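DNA-entry nuclease (Competence-specific nuclease) (Streptococcus agalactiae ILRI112, PDB 4QGO) is a nuclease of the His-Me finger (beta-beta-alpha metal) group that acts as a virulence factor and probably cuts DNA, and possibly RNA, with little sequence preference. Local coordinates at residues T10-E13 / F14-L18; N89-P92 / L93-Q97; G152-Y155 / Y156-L159; Y178-D181 / T182-V185. The protein carries 1 engineered substitution. All coordinates share one frame; numbering follows the deposited sequence. Where two conformers were deposited one is given.

Interaction 1: T10-E13 / F14-L18; sequences TSQE and FQNNL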
loop_
_atom_site.group_PDB
_atom_site.type_symbol
_atom_site.label_atom_id
_atom_site.label_comp_id
_atom_site.label_asym_id
_atom_site.label_seq_id
_atom_site.Cartn_x
_atom_site.Cartn_y
_atom_site.Cartn_z
ATOM N N THR A 10 -15.590 7.036 -0.558
ATOM C CA THR A 10 -16.185 8.024 0.337
ATOM C C THR A 10 -17.415 7.493 1.061
ATOM O O THR A 10 -17.993 8.192 1.901
ATOM C CB THR A 10 -16.575 9.300 -0.436
ATOM O OG1 THR A 10 -17.399 8.941 -1.551
ATOM C CG2 THR A 10 -15.343 10.037 -0.936
ATOM N N SER A 11 -17.831 6.270 0.743
ATOM C CA SER A 11 -19.088 5.759 1.290
ATOM C C SER A 11 -19.019 5.470 2.786
ATOM O O SER A 11 -17.942 5.267 3.349
ATOM C CB SER A 11 -19.527 4.492 0.561
ATOM O OG SER A 11 -18.718 3.396 0.953
ATOM N N GLN A 12 -20.189 5.456 3.421
ATOM C CA GLN A 12 -20.294 5.078 4.822
ATOM C C GLN A 12 -19.771 3.662 5.019
ATOM O O GLN A 12 -19.049 3.385 5.977
ATOM C CB GLN A 12 -21.751 5.163 5.290
ATOM C CG GLN A 12 -21.943 4.833 6.756
ATOM C CD GLN A 12 -21.250 5.826 7.665
ATOM O OE1 GLN A 12 -21.596 7.007 7.690
ATOM N NE2 GLN A 12 -20.257 5.354 8.412
ATOM N N GLU A 13 -20.125 2.776 4.093
ATOM C CA GLU A 13 -19.716 1.380 4.166
ATOM C C GLU A 13 -18.192 1.240 4.143
ATOM O O GLU A 13 -17.620 0.512 4.962
ATOM C CB GLU A 13 -20.339 0.553 3.039
ATOM C CG GLU A 13 -20.096 -0.938 3.206
ATOM C CD GLU A 13 -20.891 -1.776 2.225
ATOM O OE1 GLU A 13 -21.828 -1.235 1.599
ATOM O OE2 GLU A 13 -20.575 -2.975 2.073
ATOM N N PHE A 14 -17.542 1.950 3.222
ATOM C CA PHE A 14 -16.084 1.938 3.190
ATOM C C PHE A 14 -15.523 2.401 4.528
ATOM O O PHE A 14 -14.606 1.779 5.079
ATOM C CB PHE A 14 -15.535 2.827 2.066
ATOM C CG PHE A 14 -14.039 2.749 1.931
ATOM C CD1 PHE A 14 -13.215 3.482 2.774
ATOM C CD2 PHE A 14 -13.462 1.925 0.977
ATOM C CE1 PHE A 14 -11.849 3.386 2.678
ATOM C CE2 PHE A 14 -12.091 1.831 0.883
ATOM C CZ PHE A 14 -11.293 2.560 1.723
ATOM N N GLN A 15 -16.067 3.499 5.043
ATOM C CA GLN A 15 -15.571 4.065 6.290
ATOM C C GLN A 15 -15.791 3.134 7.481
ATOM O O GLN A 15 -14.954 3.066 8.376
ATOM C CB GLN A 15 -16.184 5.450 6.547
ATOM C CG GLN A 15 -15.706 6.493 5.555
ATOM C CD GLN A 15 -16.335 7.855 5.758
ATOM O OE1 GLN A 15 -16.276 8.419 6.847
ATOM N NE2 GLN A 15 -16.950 8.388 4.707
ATOM N N ASN A 16 -16.908 2.410 7.484
ATOM C CA ASN A 16 -17.150 1.402 8.516
ATOM C C ASN A 16 -16.095 0.292 8.466
ATOM O O ASN A 16 -15.556 -0.129 9.495
ATOM C CB ASN A 16 -18.558 0.818 8.382
ATOM C CG ASN A 16 -19.640 1.808 8.776
ATOM O OD1 ASN A 16 -19.358 2.856 9.358
ATOM N ND2 ASN A 16 -20.892 1.474 8.470
ATOM N N ASN A 17 -15.786 -0.171 7.259
ATOM C CA ASN A 17 -14.751 -1.186 7.098
ATOM C C ASN A 17 -13.395 -0.666 7.570
ATOM O O ASN A 17 -12.651 -1.380 8.250
ATOM C CB ASN A 17 -14.683 -1.667 5.650
ATOM C CG ASN A 17 -15.856 -2.551 5.279
ATOM O OD1 ASN A 17 -16.372 -3.289 6.118
ATOM N ND2 ASN A 17 -16.286 -2.482 4.026
ATOM N N LEU A 18 -13.094 0.583 7.218
ATOM C CA LEU A 18 -11.856 1.221 7.650
ATOM C C LEU A 18 -11.775 1.239 9.176
ATOM O O LEU A 18 -10.764 0.849 9.746
ATOM C CB LEU A 18 -11.749 2.639 7.079
ATOM C CG LEU A 18 -10.467 3.395 7.422
ATOM C CD1 LEU A 18 -9.244 2.615 6.943
ATOM C CD2 LEU A 18 -10.500 4.795 6.825
HETATM O O HOH W 1 -17.742 7.426 9.200
HETATM O O HOH W 2 -18.531 -4.147 3.112
#

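Interaction 2: N89-P92 / L93-Q97; sequences NWKP and LGWHQ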
loop_
_atom_site.group_PDB
_atom_site.type_symbol
_atom_site.label_atom_id
_atom_site.label_comp_id
_atom_site.label_asym_id
_atom_site.label_seq_id
_atom_site.Cartn_x
_atom_site.Cartn_y
_atom_site.Cartn_z
ATOM N N ASN A 89 3.862 -14.598 -15.231
ATOM C CA ASN A 89 2.749 -15.544 -15.202
ATOM C C ASN A 89 1.991 -15.540 -13.873
ATOM O O ASN A 89 0.768 -15.691 -13.844
ATOM C CB ASN A 89 3.237 -16.958 -15.518
ATOM N N TRP A 90 2.719 -15.369 -12.775
ATOM C CA TRP A 90 2.111 -15.397 -11.449
ATOM C C TRP A 90 1.191 -14.193 -11.261
ATOM O O TRP A 90 1.518 -13.090 -11.678
ATOM C CB TRP A 90 3.194 -15.416 -10.361
ATOM C CG TRP A 90 2.636 -15.499 -8.965
ATOM C CD1 TRP A 90 2.349 -16.632 -8.259
ATOM C CD2 TRP A 90 2.295 -14.401 -8.110
ATOM N NE1 TRP A 90 1.844 -16.308 -7.024
ATOM C CE2 TRP A 90 1.801 -14.942 -6.908
ATOM C CE3 TRP A 90 2.350 -13.011 -8.252
ATOM C CZ2 TRP A 90 1.371 -14.146 -5.850
ATOM C CZ3 TRP A 90 1.933 -12.223 -7.199
ATOM C CH2 TRP A 90 1.447 -12.792 -6.016
ATOM N N LYS A 91 0.042 -14.423 -10.636
ATOM C CA LYS A 91 -0.884 -13.334 -10.335
ATOM C C LYS A 91 -1.284 -13.387 -8.865
ATOM O O LYS A 91 -1.445 -14.466 -8.302
ATOM C CB LYS A 91 -2.134 -13.445 -11.211
ATOM C CG LYS A 91 -1.884 -13.233 -12.703
ATOM C CD LYS A 91 -1.327 -11.838 -12.990
ATOM C CE LYS A 91 -1.378 -11.506 -14.485
ATOM N NZ LYS A 91 -0.573 -12.452 -15.317
ATOM N N PRO A 92 -1.457 -12.215 -8.235
ATOM C CA PRO A 92 -1.874 -12.190 -6.832
ATOM C C PRO A 92 -3.309 -12.673 -6.616
ATOM O O PRO A 92 -4.068 -12.894 -7.580
ATOM C CB PRO A 92 -1.725 -10.705 -6.443
ATOM C CG PRO A 92 -1.902 -9.961 -7.738
ATOM C CD PRO A 92 -1.292 -10.863 -8.805
ATOM N N LEU A 93 -3.677 -12.835 -5.351
ATOM C CA LEU A 93 -5.005 -13.298 -4.984
ATOM C C LEU A 93 -6.071 -12.332 -5.485
ATOM O O LEU A 93 -5.908 -11.110 -5.375
ATOM C CB LEU A 93 -5.108 -13.443 -3.465
ATOM C CG LEU A 93 -4.150 -14.450 -2.834
ATOM C CD1 LEU A 93 -4.262 -14.365 -1.339
ATOM C CD2 LEU A 93 -4.480 -15.864 -3.319
ATOM N N GLY A 94 -7.161 -12.870 -6.037
ATOM C CA GLY A 94 -8.273 -12.044 -6.487
ATOM C C GLY A 94 -8.089 -11.370 -7.837
ATOM O O GLY A 94 -8.870 -10.487 -8.201
ATOM N N TRP A 95 -7.059 -11.764 -8.579
ATOM C CA TRP A 95 -6.740 -11.098 -9.845
ATOM C C TRP A 95 -7.747 -11.412 -10.936
ATOM O O TRP A 95 -7.907 -12.573 -11.343
ATOM C CB TRP A 95 -5.356 -11.505 -10.327
ATOM C CG TRP A 95 -4.890 -10.781 -11.571
ATOM C CD1 TRP A 95 -5.057 -11.175 -12.874
ATOM C CD2 TRP A 95 -4.154 -9.551 -11.615
ATOM N NE1 TRP A 95 -4.479 -10.253 -13.722
ATOM C CE2 TRP A 95 -3.911 -9.253 -12.972
ATOM C CE3 TRP A 95 -3.674 -8.671 -10.633
ATOM C CZ2 TRP A 95 -3.209 -8.114 -13.373
ATOM C CZ3 TRP A 95 -2.975 -7.538 -11.033
ATOM C CH2 TRP A 95 -2.751 -7.268 -12.388
ATOM N N HIS A 96 -8.414 -10.369 -11.414
ATOM C CA HIS A 96 -9.340 -10.495 -12.536
ATOM C C HIS A 96 -9.298 -9.220 -13.346
ATOM O O HIS A 96 -10.035 -8.274 -13.087
ATOM C CB HIS A 96 -10.757 -10.773 -12.035
ATOM C CG HIS A 96 -10.890 -12.099 -11.355
ATOM N ND1 HIS A 96 -10.866 -13.290 -12.050
ATOM C CD2 HIS A 96 -11.005 -12.426 -10.048
ATOM C CE1 HIS A 96 -10.982 -14.294 -11.198
ATOM N NE2 HIS A 96 -11.064 -13.797 -9.977
ATOM N N GLN A 97 -8.403 -9.195 -14.320
ATOM C CA GLN A 97 -8.197 -8.000 -15.115
ATOM C C GLN A 97 -9.413 -7.662 -15.979
ATOM O O GLN A 97 -10.106 -8.554 -16.482
ATOM C CB GLN A 97 -6.969 -8.183 -16.000
ATOM C CG GLN A 97 -6.517 -6.928 -16.738
ATOM C CD GLN A 97 -6.109 -5.811 -15.789
ATOM O OE1 GLN A 97 -6.955 -5.082 -15.276
ATOM N NE2 GLN A 97 -4.807 -5.686 -15.550
#

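Interaction 3: G152-Y155 / Y156-L159; sequences GQNY and YESL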
loop_
_atom_site.group_PDB
_atom_site.type_symbol
_atom_site.label_atom_id
_atom_site.label_comp_id
_atom_site.label_asym_id
_atom_site.label_seq_id
_atom_site.Cartn_x
_atom_site.Cartn_y
_atom_site.Cartn_z
ATOM N N GLY A 152 -2.143 8.442 -4.623
ATOM C CA GLY A 152 -2.132 6.995 -4.580
ATOM C C GLY A 152 -0.933 6.538 -3.769
ATOM O O GLY A 152 -0.209 7.350 -3.184
ATOM N N GLN A 153 -0.729 5.231 -3.731
ATOM C CA GLN A 153 0.403 4.688 -3.002
ATOM C C GLN A 153 1.737 5.201 -3.576
ATOM O O GLN A 153 2.690 5.428 -2.820
ATOM C CB GLN A 153 0.331 3.160 -2.984
ATOM C CG GLN A 153 1.531 2.504 -2.307
ATOM C CD GLN A 153 1.294 1.048 -1.968
ATOM O OE1 GLN A 153 0.152 0.580 -1.906
ATOM N NE2 GLN A 153 2.385 0.319 -1.734
ATOM N N ASN A 154 1.797 5.413 -4.889
ATOM C CA ASN A 154 3.013 5.958 -5.497
ATOM C C ASN A 154 3.412 7.293 -4.867
ATOM O O ASN A 154 4.592 7.549 -4.665
ATOM C CB ASN A 154 2.833 6.154 -7.013
ATOM C CG ASN A 154 3.402 5.004 -7.847
ATOM O OD1 ASN A 154 3.980 4.044 -7.327
ATOM N ND2 ASN A 154 3.237 5.109 -9.162
ATOM N N TYR A 155 2.432 8.146 -4.567
ATOM C CA TYR A 155 2.737 9.439 -3.952
ATOM C C TYR A 155 3.511 9.261 -2.639
ATOM O O TYR A 155 4.524 9.935 -2.393
ATOM C CB TYR A 155 1.456 10.245 -3.680
ATOM C CG TYR A 155 1.743 11.548 -2.974
ATOM C CD1 TYR A 155 2.192 12.653 -3.682
ATOM C CD2 TYR A 155 1.585 11.665 -1.598
ATOM C CE1 TYR A 155 2.493 13.837 -3.035
ATOM C CE2 TYR A 155 1.881 12.858 -0.943
ATOM C CZ TYR A 155 2.323 13.931 -1.676
ATOM O OH TYR A 155 2.623 15.114 -1.032
ATOM N N TYR A 156 3.009 8.378 -1.783
ATOM C CA TYR A 156 3.644 8.127 -0.500
ATOM C C TYR A 156 4.988 7.445 -0.633
ATOM O O TYR A 156 5.935 7.766 0.097
ATOM C CB TYR A 156 2.682 7.391 0.433
ATOM C CG TYR A 156 1.628 8.354 0.903
ATOM C CD1 TYR A 156 1.849 9.162 2.021
ATOM C CD2 TYR A 156 0.447 8.522 0.196
ATOM C CE1 TYR A 156 0.903 10.085 2.430
ATOM C CE2 TYR A 156 -0.506 9.440 0.600
ATOM C CZ TYR A 156 -0.272 10.209 1.720
ATOM O OH TYR A 156 -1.205 11.135 2.133
ATOM N N GLU A 157 5.086 6.533 -1.589
ATOM C CA GLU A 157 6.379 5.923 -1.897
ATOM C C GLU A 157 7.394 6.969 -2.348
ATOM O O GLU A 157 8.563 6.896 -1.966
ATOM C CB GLU A 157 6.224 4.795 -2.921
ATOM C CG GLU A 157 5.533 3.568 -2.303
ATOM C CD GLU A 157 5.064 2.574 -3.326
ATOM O OE1 GLU A 157 4.780 2.993 -4.460
ATOM O OE2 GLU A 157 4.967 1.366 -3.003
ATOM N N SER A 158 6.943 7.948 -3.127
ATOM C CA SER A 158 7.817 9.040 -3.526
ATOM C C SER A 158 8.308 9.850 -2.335
ATOM O O SER A 158 9.473 10.257 -2.313
ATOM C CB SER A 158 7.122 9.960 -4.524
ATOM O OG SER A 158 6.886 9.275 -5.741
ATOM N N LEU A 159 7.449 10.091 -1.344
ATOM C CA LEU A 159 7.904 10.796 -0.150
ATOM C C LEU A 159 9.011 10.018 0.550
ATOM O O LEU A 159 10.002 10.595 1.012
ATOM C CB LEU A 159 6.752 11.023 0.839
ATOM C CG LEU A 159 5.624 11.937 0.374
ATOM C CD1 LEU A 159 4.550 12.019 1.463
ATOM C CD2 LEU A 159 6.147 13.325 0.025
#

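Interaction 4: Y178-D181 / T182-V185; sequences YRND and TDLV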
loop_
_atom_site.group_PDB
_atom_site.type_symbol
_atom_site.label_atom_id
_atom_site.label_comp_id
_atom_site.label_asym_id
_atom_site.label_seq_id
_atom_site.Cartn_x
_atom_site.Cartn_y
_atom_site.Cartn_z
ATOM N N TYR A 178 -8.086 -5.910 5.118
ATOM C CA TYR A 178 -9.142 -6.792 4.608
ATOM C C TYR A 178 -10.411 -6.599 5.435
ATOM O O TYR A 178 -10.335 -6.347 6.640
ATOM C CB TYR A 178 -8.713 -8.263 4.657
ATOM C CG TYR A 178 -7.451 -8.566 3.860
ATOM C CD1 TYR A 178 -7.512 -8.824 2.500
ATOM C CD2 TYR A 178 -6.204 -8.582 4.474
ATOM C CE1 TYR A 178 -6.366 -9.089 1.767
ATOM C CE2 TYR A 178 -5.055 -8.860 3.753
ATOM C CZ TYR A 178 -5.139 -9.108 2.400
ATOM O OH TYR A 178 -4.003 -9.372 1.685
ATOM N N ARG A 179 -11.576 -6.718 4.796
ATOM C CA ARG A 179 -12.854 -6.505 5.486
ATOM C C ARG A 179 -13.130 -7.596 6.498
ATOM O O ARG A 179 -13.869 -7.391 7.465
ATOM C CB ARG A 179 -14.021 -6.526 4.504
ATOM C CG ARG A 179 -14.063 -5.387 3.500
ATOM C CD ARG A 179 -15.330 -5.481 2.652
ATOM N NE ARG A 179 -15.435 -6.780 1.997
ATOM C CZ ARG A 179 -16.530 -7.227 1.393
ATOM N NH1 ARG A 179 -17.627 -6.477 1.361
ATOM N NH2 ARG A 179 -16.534 -8.424 0.825
ATOM N N ASN A 180 -12.560 -8.763 6.236
ATOM C CA ASN A 180 -12.862 -9.971 6.984
ATOM C C ASN A 180 -11.758 -10.989 6.752
ATOM O O ASN A 180 -10.774 -10.720 6.056
ATOM C CB ASN A 180 -14.215 -10.531 6.538
ATOM C CG ASN A 180 -14.273 -10.788 5.045
ATOM O OD1 ASN A 180 -13.386 -11.428 4.476
ATOM N ND2 ASN A 180 -15.310 -10.267 4.395
ATOM N N ASP A 181 -11.919 -12.177 7.313
ATOM C CA ASP A 181 -10.842 -13.151 7.262
ATOM C C ASP A 181 -10.708 -13.862 5.923
ATOM O O ASP A 181 -9.704 -14.521 5.683
ATOM C CB ASP A 181 -10.978 -14.180 8.390
ATOM C CG ASP A 181 -10.596 -13.618 9.741
ATOM O OD1 ASP A 181 -9.905 -12.577 9.783
ATOM O OD2 ASP A 181 -10.981 -14.225 10.763
ATOM N N THR A 182 -11.692 -13.716 5.039
ATOM C CA THR A 182 -11.698 -14.511 3.810
ATOM C C THR A 182 -11.511 -13.756 2.486
ATOM O O THR A 182 -11.133 -14.371 1.490
ATOM C CB THR A 182 -12.961 -15.381 3.719
ATOM O OG1 THR A 182 -14.125 -14.551 3.778
ATOM C CG2 THR A 182 -12.994 -16.366 4.879
ATOM N N ASP A 183 -11.782 -12.451 2.466
ATOM C CA ASP A 183 -11.642 -11.670 1.228
ATOM C C ASP A 183 -10.281 -11.886 0.586
ATOM O O ASP A 183 -9.243 -11.877 1.262
ATOM C CB ASP A 183 -11.755 -10.171 1.487
ATOM C CG ASP A 183 -13.175 -9.681 1.612
ATOM O OD1 ASP A 183 -14.145 -10.461 1.463
ATOM O OD2 ASP A 183 -13.313 -8.471 1.846
ATOM N N LEU A 184 -10.266 -12.031 -0.726
ATOM C CA LEU A 184 -8.999 -12.217 -1.418
ATOM C C LEU A 184 -8.238 -10.905 -1.601
ATOM O O LEU A 184 -7.016 -10.907 -1.661
ATOM C CB LEU A 184 -9.239 -12.879 -2.769
ATOM C CG LEU A 184 -9.779 -14.298 -2.652
ATOM C CD1 LEU A 184 -10.070 -14.841 -4.034
ATOM C CD2 LEU A 184 -8.770 -15.160 -1.932
ATOM N N VAL A 185 -8.965 -9.798 -1.710
ATOM C CA VAL A 185 -8.370 -8.513 -2.084
ATOM C C VAL A 185 -8.567 -7.523 -0.940
ATOM O O VAL A 185 -9.654 -7.423 -0.382
ATOM C CB VAL A 185 -9.047 -7.952 -3.363
ATOM C CG1 VAL A 185 -8.435 -6.612 -3.769
ATOM C CG2 VAL A 185 -8.956 -8.955 -4.498
HETATM O O HOH W 3 -4.368 -10.472 -1.106
HETATM O O HOH W 4 -11.186 -6.763 1.906
#

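Interaction 1: T10-E13 / F14-L18
Ser11 caps the N terminus of helix 12-22: its OG accepts the N-H of Phe14 at 2.9 Å in an almost straight bond, 166° at the hydrogen. A chi1 of 74° places OG between its own N and carbonyl carbon and turns it toward the first helical turn. OG has one proton to offer, and the carbonyl oxygens of Ala5, the stronger partner, and Val8 both lie within hydrogen-bonding reach of it, linking the cap to the chain's N-terminal end. Main-chain bonds follow the i to i+4 helical pattern: Ser11 O to Gln15 N, Gln12 O to Asn16 N and Glu13 O to Asn17 N. Of the side-chain amides, Gln15 NE2 reaches back to Thr10 O at 3.0 Å, a weak hydrogen bond, bent at the hydrogen. Gln12 NE2 donates to Asn16 OD1 at 2.8 Å, approaching 42° out of the carbonyl plane, but in one of two conformers, so this bond is only partly certain. Phe14 meets Phe187 edge-to-face and Leu18 rests on Phe27 and Tyr34, packing this face on the large antiparallel sheet. One water donates to Glu13 OE2 at 2.6 Å and accepts from Asn17 ND2 at 2.9 Å.

Interaction 2: N89-P92 / L93-Q97
Lys91 folds over the indole of Trp95 through a bend at chi2 (-61°), while Trp95 holds CG away from its own N (chi1 -175°), which raises the ring beside the lysine chain. The backbone that brings them together is a type II beta turn from Pro92 to Trp95. Gly94 occupies its third position with positive phi, as is common for glycine in this turn type. The closing bond, Trp95 N to Pro92 O at 3.3 Å, is weak, being long and bent. Lys91 CD stands over the five-membered ring, 3.6 Å from the centroid and only 10° off the normal, which is the geometry of a CH-pi contact. Earlier in the same side chain, CB lies 3.8 Å from Trp95 CG, so the aliphatic part runs over the pyrrole portion of the indole. At the CE3 corner the six-membered ring meets Pro92: proline CG approaches Trp95 CE3 obliquely at 3.6 Å. Pro92 O also sits 3.3 Å from Trp95 CB. Outside the turn, Pro92 and Trp95 both touch Thr137, Trp95 reaches Val108 and Lys110, and Leu93 O accepts a hydrogen bond from Thr137 OG1. The turn is thereby fastened to the two-stranded antiparallel sheet of 108-112 and 135-139. Beyond CD, the lysine chain continues along the indole until Lys91 CE comes 3.4 Å from Trp95 NE1.

Interaction 3: G152-Y155 / Y156-L159
Gln153 and Glu157, one turn apart at the start of helix 153-165, are joined twice. The main chain gives Glu157 N to Gln153 O at 2.9 Å; the side chains give Gln153 NE2 to Glu157 OE2 at 3.1 Å. With CG anti to its carbonyl carbon (chi1 -71°), Glu157 turns its carboxylate back toward Gln153, and NE2 meets the oxygen 60° above the carboxylate plane. Both ends of the Gln153 amide have partners, OE1 receiving Gln138 NE2 and NE2 having Ala112 O as a second, weak acceptor. Asn154 OD1 faces Glu157 OE1 at 3.2 Å, a pair of acceptors rather than a bond, and Asn154 ND2 goes instead to Gln144 O. Ser158 N uses Asn154 O (2.8 Å), while Ser158 OG pairs with Asn146 OD1 and Arg161 NH2. Leu159 N is satisfied by Tyr155 O. The tyrosines form a T-shaped pair, planes at 83°: Tyr155 CD2 stands over the Tyr156 face, offset toward the rim, 3.8 Å from Tyr156 CE2. Leu159 CD1 packs on Tyr155 CE2 at 3.7 Å. Tyr156 OH is held by Arg151 NH1, and its ring meets Phe202 edge-to-face and touches Leu191 and Val204 of the large sheet. Two antiparallel strands, 108-112 and 135-139, followed by helix 153-165 beside them, are consistent with the beta-beta-alpha motif of this nuclease family.

Interaction 4: Y178-D181 / T182-V185
Arg179 and Asp183 form a salt bridge within the loop between strands 170-177 and 188-195, and the arginine chain runs past one carboxylate oxygen. Arg179 CB starts 3.4 Å from Asp183 OD2, and CG and CD stay almost as near. A bend at chi3 (-56°) then turns the guanidinium back, and NE donates to Asp183 OD2 at 2.7 Å. That bond is practically straight at 173°, lies in the guanidinium plane and uses the syn lone pair of OD2. At the tip, Arg179 NH2 reaches Asp183 OD1 at 3.2 Å. The grip is therefore side-on, NE and NH2 to separate oxygens, with the two planes only 23° apart; such a fork would restrict the rotation of both groups. A water bridges the same corner, donating to Asp183 OD2 and Val185 O while accepting from Arg179 N. Asn180 works from within the loop: its OD1 accepts two backbone N-H groups, Thr182 N at 2.9 Å and Asp183 N at 2.8 Å. Asn180 ND2 adds a weak bond to Asp183 OD1, at 3.2 Å, so this oxygen has two side-chain donors. Tyr178 lies alongside the returning chain, CD1 3.7 Å from Asp183 O. Its OH binds Pro63 O and, through a second water, Leu184 O. Arg62 is a cation-pi partner of the Tyr178 ring, and its NH1 hydrogen-bonds to the carbonyl oxygens of Asn180 and Asp183. The Asn180 OD1 to Thr182 N bond defines an Asx turn, here within the connection between two neighbouring antiparallel strands of the large sheet.

Along the chain the four contacts come in series, and none nests in or crosses another; two start helices (1 and 3) and two shape loop turns (2 and 4). Interaction 1 opens helix 12-22, interaction 2 lies in the loop before strand 108-112, interaction 3 opens helix 153-165, and interaction 4 bends the chain between strands 170-177 and 188-195. In space, interaction 4 lies against two of the others. Asn17 ND2 packs 3.4 Å from Arg179 CD, joining the 178-185 loop to the N-terminal helix, and Gly94 CA meets Val185 CG2 at 3.7 Å, joining that loop to the 92-95 turn. Interaction 3 stands apart, its nearest atoms about 11 Å from those of interaction 4, across the chain's centre.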